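Local coordinates for beta-N-acetylhexosaminidase (Beutenbergia cavernae, PDB 5BU9), which probably catalyses the hydrolysis of terminal non-reducing N-acetyl-D-hexosamine residues in N-acetyl-beta-D-hexosaminides, as a member of glycosyl hydrolase family 3, at residues Val40-Arg45 with Asp51-Val56; Gln59-Val64 with Leu74-Asp79. All coordinates share one frame; numbering follows the deposited sequence.

Interaction 1: Val40-Arg45 with Asp51-Val56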
ATOM      1  N   VAL A  40      -8.912   4.524   4.577  1.00 35.82           N
ATOM      2  CA  VAL A  40      -8.469   5.825   4.118  1.00 34.33           C
ATOM      3  C   VAL A  40      -6.953   5.954   4.139  1.00 33.85           C
ATOM      4  O   VAL A  40      -6.237   5.188   4.781  1.00 35.04           O
ATOM      5  CB  VAL A  40      -9.117   6.952   4.935  1.00 30.95           C
ATOM      6  CG1 VAL A  40     -10.615   6.941   4.744  1.00 28.18           C
ATOM      7  CG2 VAL A  40      -8.792   6.787   6.389  1.00 28.15           C
ATOM      8  N   PHE A  41      -6.484   6.947   3.408  1.00 27.18           N
ATOM      9  CA  PHE A  41      -5.079   7.188   3.247  1.00 34.68           C
ATOM     10  C   PHE A  41      -4.852   8.694   3.343  1.00 42.60           C
ATOM     11  O   PHE A  41      -5.499   9.456   2.644  1.00 29.66           O
ATOM     12  CB  PHE A  41      -4.589   6.651   1.897  1.00 27.44           C
ATOM     13  CG  PHE A  41      -3.209   7.082   1.554  1.00 36.85           C
ATOM     14  CD1 PHE A  41      -2.113   6.386   2.042  1.00 31.33           C
ATOM     15  CD2 PHE A  41      -2.990   8.209   0.769  1.00 30.84           C
ATOM     16  CE1 PHE A  41      -0.810   6.806   1.732  1.00 32.64           C
ATOM     17  CE2 PHE A  41      -1.703   8.624   0.447  1.00 49.20           C
ATOM     18  CZ  PHE A  41      -0.608   7.916   0.943  1.00 30.80           C
ATOM     19  N   LEU A  42      -3.935   9.131   4.190  1.00 37.95           N
ATOM     20  CA  LEU A  42      -3.614  10.571   4.281  1.00 31.63           C
ATOM     21  C   LEU A  42      -2.481  10.942   3.328  1.00 42.23           C
ATOM     22  O   LEU A  42      -1.365  10.424   3.468  1.00 36.75           O
ATOM     23  CB  LEU A  42      -3.248  10.942   5.724  1.00 33.53           C
ATOM     24  CG  LEU A  42      -4.442  11.264   6.624  1.00 32.45           C
ATOM     25  CD1 LEU A  42      -5.291  10.080   6.903  1.00 36.67           C
ATOM     26  CD2 LEU A  42      -3.962  11.887   7.931  1.00 33.47           C
ATOM     27  N   ALA A  43      -2.767  11.837   2.374  1.00 30.58           N
ATOM     28  CA  ALA A  43      -1.869  12.110   1.245  1.00 33.17           C
ATOM     29  C   ALA A  43      -1.176  13.449   1.371  1.00 34.83           C
ATOM     30  O   ALA A  43      -1.609  14.299   2.141  1.00 35.22           O
ATOM     31  CB  ALA A  43      -2.627  12.072  -0.066  1.00 30.96           C
ATOM     32  N   GLY A  44      -0.124  13.639   0.579  1.00 35.43           N
ATOM     33  CA  GLY A  44       0.587  14.908   0.499  1.00 34.29           C
ATOM     34  C   GLY A  44       1.773  15.067   1.432  1.00 34.70           C
ATOM     35  O   GLY A  44       2.514  14.117   1.657  1.00 47.81           O
ATOM     36  N   ARG A  45       1.975  16.277   1.948  1.00 35.59           N
ATOM     37  CA  ARG A  45       3.002  16.556   2.960  1.00 39.86           C
ATOM     38  C   ARG A  45       2.313  17.509   3.925  1.00 53.98           C
ATOM     39  O   ARG A  45       1.863  18.593   3.556  1.00 64.65           O
ATOM     40  CB  ARG A  45       4.321  17.161   2.380  1.00 40.33           C
ATOM     41  CG  ARG A  45       5.079  16.280   1.299  1.00 51.04           C
ATOM     42  CD  ARG A  45       5.594  14.901   1.817  1.00 59.15           C
ATOM     43  NE  ARG A  45       6.352  14.135   0.810  1.00 49.31           N
ATOM     44  CZ  ARG A  45       5.876  13.133   0.046  1.00 78.75           C
ATOM     45  NH1 ARG A  45       6.668  12.541  -0.854  1.00 39.43           N
ATOM     46  NH2 ARG A  45       4.616  12.706   0.151  1.00 36.33           N
ATOM     47  N   ASP A  51      -1.319  16.246  16.938  1.00 40.22           N
ATOM     48  CA  ASP A  51      -2.675  16.605  17.360  1.00 51.55           C
ATOM     49  C   ASP A  51      -3.573  17.021  16.190  1.00 50.29           C
ATOM     50  O   ASP A  51      -4.726  16.608  16.123  1.00 51.31           O
ATOM     51  CB  ASP A  51      -2.651  17.743  18.409  1.00 44.87           C
ATOM     52  CG  ASP A  51      -2.055  17.308  19.746  1.00 59.88           C
ATOM     53  OD1 ASP A  51      -2.331  16.170  20.202  1.00 80.34           O
ATOM     54  OD2 ASP A  51      -1.304  18.115  20.340  1.00 68.61           O
ATOM     55  N   ALA A  52      -3.067  17.848  15.279  1.00 40.47           N
ATOM     56  CA  ALA A  52      -3.885  18.290  14.152  1.00 47.85           C
ATOM     57  C   ALA A  52      -4.250  17.115  13.251  1.00 37.31           C
ATOM     58  O   ALA A  52      -5.372  17.044  12.741  1.00 52.01           O
ATOM     59  CB  ALA A  52      -3.177  19.346  13.360  1.00 48.59           C
ATOM     60  N   THR A  53      -3.308  16.190  13.080  1.00 41.50           N
ATOM     61  CA  THR A  53      -3.553  14.985  12.287  1.00 42.48           C
ATOM     62  C   THR A  53      -4.573  14.080  12.993  1.00 48.39           C
ATOM     63  O   THR A  53      -5.469  13.555  12.360  1.00 41.67           O
ATOM     64  CB  THR A  53      -2.258  14.217  12.028  1.00 42.96           C
ATOM     65  OG1 THR A  53      -1.337  15.073  11.344  1.00 47.55           O
ATOM     66  CG2 THR A  53      -2.517  12.939  11.179  1.00 32.81           C
ATOM     67  N   ALA A  54      -4.441  13.913  14.306  1.00 40.98           N
ATOM     68  CA  ALA A  54      -5.409  13.132  15.067  1.00 43.13           C
ATOM     69  C   ALA A  54      -6.814  13.671  14.896  1.00 43.47           C
ATOM     70  O   ALA A  54      -7.765  12.889  14.899  1.00 45.07           O
ATOM     71  CB  ALA A  54      -5.043  13.109  16.567  1.00 39.72           C
ATOM     72  N   ALA A  55      -6.944  15.000  14.747  1.00 43.71           N
ATOM     73  CA  ALA A  55      -8.266  15.626  14.601  1.00 39.38           C
ATOM     74  C   ALA A  55      -8.858  15.341  13.202  1.00 57.06           C
ATOM     75  O   ALA A  55     -10.059  15.153  13.044  1.00 50.16           O
ATOM     76  CB  ALA A  55      -8.183  17.084  14.858  1.00 40.53           C
ATOM     77  N   VAL A  56      -7.994  15.277  12.197  1.00 44.15           N
ATOM     78  CA  VAL A  56      -8.387  14.868  10.857  1.00 34.84           C
ATOM     79  C   VAL A  56      -8.895  13.432  10.865  1.00 37.00           C
ATOM     80  O   VAL A  56      -9.976  13.144  10.363  1.00 37.93           O
ATOM     81  CB  VAL A  56      -7.215  15.019   9.880  1.00 44.53           C
ATOM     82  CG1 VAL A  56      -7.532  14.314   8.574  1.00 32.57           C
ATOM     83  CG2 VAL A  56      -6.874  16.528   9.679  1.00 42.96           C
TER
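Leu42 reaches from its strand to Thr53 and Val56 of the helix, and its side chain meets theirs part-way across the space between the two backbones. CB leaves the strand in the direction of the helix, and CG, anti to the carbonyl carbon (chi1 -85°), continues this course; neither of these carbons comes close to residues 51-56. At the tip the methyls part. CD2 meets CG2 of Thr53 at 3.7 Å and has a looser apolar neighbour in CG1 of Val56, 4.4 Å away, while CD1 turns toward Leu60 and Val76. This is the first half of a beta-alpha-beta unit in the TIM-barrel-like domain of family 3 glycosidases: strand 39-43 is packed beneath helix 50-61, all three touching residues are buried, and the CA atoms of Leu42 and Thr53 remain 9.1 Å apart. Thr53 divides its two branches between different tasks. Its CG2 lies anti to the backbone N and supplies the apolar surface for Leu42, whereas OG1 (chi1 -59°) folds back to a hydrogen bond with the carbonyl oxygen of Gly49, one turn earlier.

Interaction 2: Gln59-Val64 with Leu74-Asp79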
ATOM      1  N   GLN A  59     -12.333  12.850  12.395  1.00 42.06           N
ATOM      2  CA  GLN A  59     -13.455  13.150  11.510  1.00 45.63           C
ATOM      3  C   GLN A  59     -13.770  12.005  10.552  1.00 49.91           C
ATOM      4  O   GLN A  59     -14.935  11.759  10.196  1.00 40.05           O
ATOM      5  CB  GLN A  59     -13.168  14.398  10.692  1.00 45.59           C
ATOM      6  CG  GLN A  59     -12.861  15.637  11.482  1.00 51.79           C
ATOM      7  CD  GLN A  59     -12.709  16.849  10.572  1.00 75.59           C
ATOM      8  OE1 GLN A  59     -13.632  17.204   9.824  1.00 58.29           O
ATOM      9  NE2 GLN A  59     -11.536  17.478  10.617  1.00 39.82           N
ATOM     10  N   LEU A  60     -12.716  11.329  10.112  1.00 46.54           N
ATOM     11  CA  LEU A  60     -12.858  10.227   9.175  1.00 41.11           C
ATOM     12  C   LEU A  60     -13.454   9.039   9.923  1.00 39.17           C
ATOM     13  O   LEU A  60     -14.372   8.397   9.432  1.00 54.79           O
ATOM     14  CB  LEU A  60     -11.512   9.869   8.522  1.00 31.64           C
ATOM     15  CG  LEU A  60     -10.788  10.987   7.724  1.00 31.42           C
ATOM     16  CD1 LEU A  60      -9.377  10.574   7.315  1.00 40.02           C
ATOM     17  CD2 LEU A  60     -11.577  11.319   6.491  1.00 42.22           C
ATOM     18  N   THR A  61     -12.949   8.749  11.121  1.00 44.62           N
ATOM     19  CA  THR A  61     -13.403   7.549  11.807  1.00 50.83           C
ATOM     20  C   THR A  61     -14.824   7.793  12.301  1.00 40.00           C
ATOM     21  O   THR A  61     -15.578   6.860  12.511  1.00 51.15           O
ATOM     22  CB  THR A  61     -12.474   7.131  12.984  1.00 42.87           C
ATOM     23  OG1 THR A  61     -12.295   8.224  13.881  1.00 54.83           O
ATOM     24  CG2 THR A  61     -11.118   6.697  12.470  1.00 41.25           C
ATOM     25  N   ALA A  62     -15.198   9.062  12.441  1.00 43.45           N
ATOM     26  CA  ALA A  62     -16.550   9.395  12.881  1.00 51.46           C
ATOM     27  C   ALA A  62     -17.580   9.046  11.798  1.00 43.48           C
ATOM     28  O   ALA A  62     -18.773   9.025  12.052  1.00 45.24           O
ATOM     29  CB  ALA A  62     -16.641  10.859  13.253  1.00 41.65           C
ATOM     30  N   ALA A  63     -17.118   8.778  10.585  1.00 51.61           N
ATOM     31  CA  ALA A  63     -18.032   8.438   9.516  1.00 44.08           C
ATOM     32  C   ALA A  63     -18.300   6.949   9.509  1.00 42.68           C
ATOM     33  O   ALA A  63     -19.163   6.498   8.770  1.00 50.55           O
ATOM     34  CB  ALA A  63     -17.479   8.888   8.164  1.00 36.14           C
ATOM     35  N   VAL A  64     -17.578   6.172  10.316  1.00 44.02           N
ATOM     36  CA  VAL A  64     -17.906   4.749  10.362  1.00 53.12           C
ATOM     37  C   VAL A  64     -19.122   4.648  11.246  1.00 57.80           C
ATOM     38  O   VAL A  64     -19.169   5.194  12.345  1.00 49.82           O
ATOM     39  CB  VAL A  64     -16.735   3.783  10.825  1.00 46.81           C
ATOM     40  CG1 VAL A  64     -15.361   4.255  10.382  1.00 49.56           C
ATOM     41  CG2 VAL A  64     -16.765   3.427  12.287  1.00 38.30           C
ATOM     42  N   LEU A  74     -11.901   1.772  10.185  1.00 42.28           N
ATOM     43  CA  LEU A  74     -11.014   2.106   9.081  1.00 33.83           C
ATOM     44  C   LEU A  74      -9.604   1.588   9.323  1.00 36.12           C
ATOM     45  O   LEU A  74      -9.098   1.642  10.439  1.00 42.53           O
ATOM     46  CB  LEU A  74     -10.957   3.627   8.886  1.00 33.91           C
ATOM     47  CG  LEU A  74     -12.273   4.392   8.693  1.00 37.05           C
ATOM     48  CD1 LEU A  74     -12.047   5.916   8.583  1.00 35.58           C
ATOM     49  CD2 LEU A  74     -12.995   3.824   7.457  1.00 30.21           C
ATOM     50  N   LEU A  75      -8.983   1.071   8.270  1.00 33.16           N
ATOM     51  CA  LEU A  75      -7.541   1.116   8.152  1.00 35.68           C
ATOM     52  C   LEU A  75      -7.217   2.588   7.804  1.00 38.69           C
ATOM     53  O   LEU A  75      -7.803   3.184   6.875  1.00 32.66           O
ATOM     54  CB  LEU A  75      -7.024   0.136   7.088  1.00 27.77           C
ATOM     55  CG  LEU A  75      -7.011  -1.322   7.550  1.00 32.47           C
ATOM     56  CD1 LEU A  75      -6.817  -2.267   6.380  1.00 30.56           C
ATOM     57  CD2 LEU A  75      -5.924  -1.566   8.601  1.00 29.63           C
ATOM     58  N   VAL A  76      -6.342   3.196   8.599  1.00 39.69           N
ATOM     59  CA  VAL A  76      -5.936   4.576   8.380  1.00 30.75           C
ATOM     60  C   VAL A  76      -4.445   4.555   8.070  1.00 35.29           C
ATOM     61  O   VAL A  76      -3.615   4.292   8.947  1.00 47.37           O
ATOM     62  CB  VAL A  76      -6.226   5.470   9.603  1.00 39.43           C
ATOM     63  CG1 VAL A  76      -5.953   6.891   9.248  1.00 28.67           C
ATOM     64  CG2 VAL A  76      -7.645   5.289  10.098  1.00 29.32           C
ATOM     65  N   ALA A  77      -4.119   4.805   6.817  1.00 29.41           N
ATOM     66  CA  ALA A  77      -2.767   4.642   6.331  1.00 33.09           C
ATOM     67  C   ALA A  77      -2.178   5.964   5.967  1.00 38.96           C
ATOM     68  O   ALA A  77      -2.918   6.904   5.661  1.00 32.69           O
ATOM     69  CB  ALA A  77      -2.760   3.725   5.088  1.00 26.89           C
ATOM     70  N   THR A  78      -0.851   6.040   5.958  1.00 31.95           N
ATOM     71  CA  THR A  78      -0.181   7.144   5.268  1.00 30.89           C
ATOM     72  C   THR A  78       1.162   6.623   4.747  1.00 26.80           C
ATOM     73  O   THR A  78       1.520   5.466   4.976  1.00 31.32           O
ATOM     74  CB  THR A  78       0.005   8.408   6.169  1.00 30.00           C
ATOM     75  OG1 THR A  78       0.518   9.476   5.376  1.00 36.61           O
ATOM     76  CG2 THR A  78       0.984   8.149   7.282  1.00 29.18           C
ATOM     77  N   ASP A  79       1.874   7.468   4.017  1.00 28.18           N
ATOM     78  CA  ASP A  79       3.228   7.170   3.536  1.00 26.18           C
ATOM     79  C   ASP A  79       4.286   7.713   4.475  1.00 32.34           C
ATOM     80  O   ASP A  79       4.732   8.865   4.276  1.00 35.21           O
ATOM     81  CB  ASP A  79       3.485   7.797   2.153  1.00 30.95           C
ATOM     82  CG  ASP A  79       3.005   6.926   0.992  1.00 39.75           C
ATOM     83  OD1 ASP A  79       2.537   5.778   1.209  1.00 53.14           O
ATOM     84  OD2 ASP A  79       3.111   7.408  -0.156  1.00 48.69           O
TER
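The peptide plane between Leu60 and Thr61 receives a methyl of Leu74 on one face: CD1 lies over the carbonyl group, 3.5 Å from Leu60 O. From the other side of the plane, and well out of it, Ala63 N approaches the same oxygen in a 3.0 Å hydrogen bond. The oxygen's polar needs are thus served from that side, and the methyl adds only van der Waals contact. The packing belongs to the returning half of a beta-alpha-beta crossover in the TIM-barrel-like domain, where the C-terminal part of helix 50-61 rests against the start of the next parallel strand, 75-82.

Leu74, just ahead of strand 75-82, points toward the helix. Its CD1 also approaches CB of Leu60 at 4.0 Å and CG2 of Thr61 at 4.1 Å, the latter side chain crossing it at a slant. Leu74 and Val64 instead run alongside each other in opposite directions, bringing CG1 of Val64 to 3.5 Å from Leu74 CG. Val64 reaches this place through the type I turn from Thr61 to Val64. Leu74 further touches Val40 and Ile32, which connect it to the neighbouring strand and to helix 26-35. Cutting Leu74 back to an alanine is likely to open a gap beneath this part of the helix, leaving CG1 of Val64 and the Leu60 carbonyl face without this apolar neighbour.

Thr61 keeps its polar end within its own helix: chi1 of 54° directs OG1 to the carbonyl oxygens of Val57 and Glu58. The same torsion turns its methyl to the strand, where CG2 lies 4.4 Å from CG2 of Val76.

Interactions 1 and 2 follow one another along the chain, and their centres are about 9 Å apart. Helix 50-61 serves both: its early turns face strand 39-43 in interaction 1, and its end faces strand 75-82 in interaction 2. The two strands are parallel neighbours in the barrel sheet, so the contacts form the two halves of one beta-alpha-beta unit. They join directly where Leu42 N probably bonds to Ala77 O at 2.9 Å and Leu42 O to Thr78 OG1 at 2.8 Å. Helix 50-61 thus ties together two adjacent barrel strands. TIM-barrel active sites lie at the C-terminal ends of such strands; Asp79, packed on Phe41 and hydrogen-bonded to a glycerol, is consistent with this.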